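Local coordinates for ORF131 protein (Ralstonia metallidurans, PDB 2WTP) that binds copper and, judging by its family, probably takes part in heavy-metal resistance of the bacterium, changing conformation when the metal is bound, at residues V103-G106 against L107-P110. Numbering follows the deposited sequence.
Sequences VDLG and LLMP
V103 and L108 meet tip to tip, V103 CG2 lying 3.9 Å from L108 CD2 and V103 CG1 4.0 Å from L108 CD1, a contact that joins the end of strand 101-104 to the short helix after it. A second pair, L105 and M109, forms farther along the turn: the two chains cross at a slant, with L105 CD1 3.9 Å from M109 SD. M109 CG stands between its own backbone N and carbonyl carbon (chi1 47°), which brings it to 3.4 Å from L105 O; the chain then bends at chi3, leaving CE alongside L105 CD1. Two backbone bonds run beneath these side chains: L107 N donates to D104 O at 3.0 Å, while M109 N reaches L105 O at 2.9 Å, closing the single helical turn. D104 is the N-cap: its OD1 accepts from G106 N (2.8 Å) through the anti lone pair and also from G117 N, and this double grip restrains the carboxylate. Helix 105-108 thus links strand 101-104 to the following loop, with V103, L107 and L108 against helix 37-49, L108 and M109 against strand 88-94, and L105 against V120 of strand 119-123; the L107 side chain, packed on A44 and H47, lies about 7 Å from a bound copper(II) ion.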
loop_
_atom_site.group_PDB
_atom_site.type_symbol
_atom_site.label_atom_id
_atom_site.label_comp_id
_atom_site.label_asym_id
_atom_site.label_seq_id
_atom_site.Cartn_x
_atom_site.Cartn_y
_atom_site.Cartn_z
ATOM N N VAL A 103 10.142 -6.983 2.683
ATOM C CA VAL A 103 11.228 -7.333 1.763
ATOM C C VAL A 103 11.518 -6.175 0.860
ATOM O O VAL A 103 10.583 -5.414 0.530
ATOM C CB VAL A 103 10.854 -8.657 0.987
ATOM C CG1 VAL A 103 9.609 -8.483 0.128
ATOM C CG2 VAL A 103 12.069 -9.124 0.130
ATOM N N ASP A 104 12.757 -6.057 0.371
ATOM C CA ASP A 104 13.007 -4.977 -0.601
ATOM C C ASP A 104 12.462 -5.318 -1.947
ATOM O O ASP A 104 12.812 -6.387 -2.468
ATOM C CB ASP A 104 14.535 -4.698 -0.685
ATOM C CG ASP A 104 14.809 -3.311 -1.346
ATOM O OD1 ASP A 104 14.612 -3.161 -2.548
ATOM O OD2 ASP A 104 15.136 -2.358 -0.639
ATOM N N LEU A 105 11.717 -4.408 -2.596
ATOM C CA LEU A 105 11.124 -4.729 -3.897
ATOM C C LEU A 105 12.267 -4.971 -4.895
ATOM O O LEU A 105 12.060 -5.660 -5.910
ATOM C CB LEU A 105 10.307 -3.498 -4.318
ATOM C CG LEU A 105 9.438 -3.681 -5.603
ATOM C CD1 LEU A 105 8.380 -4.748 -5.402
ATOM C CD2 LEU A 105 8.849 -2.278 -6.045
ATOM N N GLY A 106 13.425 -4.343 -4.732
ATOM C CA GLY A 106 14.547 -4.504 -5.678
ATOM C C GLY A 106 15.114 -5.921 -5.695
ATOM O O GLY A 106 15.849 -6.252 -6.643
ATOM N N LEU A 107 14.821 -6.713 -4.680
ATOM C CA LEU A 107 15.237 -8.126 -4.660
ATOM C C LEU A 107 14.186 -8.992 -5.329
ATOM O O LEU A 107 14.515 -9.988 -5.961
ATOM C CB LEU A 107 15.482 -8.618 -3.220
ATOM C CG LEU A 107 16.593 -7.745 -2.650
ATOM C CD1 LEU A 107 16.877 -8.237 -1.189
ATOM C CD2 LEU A 107 17.943 -7.856 -3.440
ATOM N N LEU A 108 12.919 -8.614 -5.235
ATOM C CA LEU A 108 11.851 -9.300 -5.981
ATOM C C LEU A 108 11.914 -9.060 -7.465
ATOM O O LEU A 108 11.628 -9.953 -8.285
ATOM C CB LEU A 108 10.442 -8.863 -5.504
ATOM C CG LEU A 108 10.203 -8.990 -3.989
ATOM C CD1 LEU A 108 8.761 -8.687 -3.725
ATOM C CD2 LEU A 108 10.685 -10.313 -3.365
ATOM N N MET A 109 12.192 -7.816 -7.866
ATOM C CA MET A 109 12.095 -7.429 -9.298
ATOM C C MET A 109 13.267 -6.492 -9.695
ATOM O O MET A 109 13.113 -5.268 -9.835
ATOM C CB MET A 109 10.735 -6.907 -9.674
ATOM C CG MET A 109 10.182 -5.918 -8.765
ATOM S SD MET A 109 8.349 -5.715 -9.164
ATOM C CE MET A 109 7.479 -7.172 -8.654
ATOM N N PRO A 110 14.467 -7.077 -9.746
ATOM C CA PRO A 110 15.656 -6.280 -10.033
ATOM C C PRO A 110 15.604 -5.611 -11.412
ATOM O O PRO A 110 16.289 -4.599 -11.565
ATOM C CB PRO A 110 16.787 -7.313 -9.958
ATOM C CG PRO A 110 16.165 -8.605 -10.020
ATOM C CD PRO A 110 14.740 -8.491 -9.466
#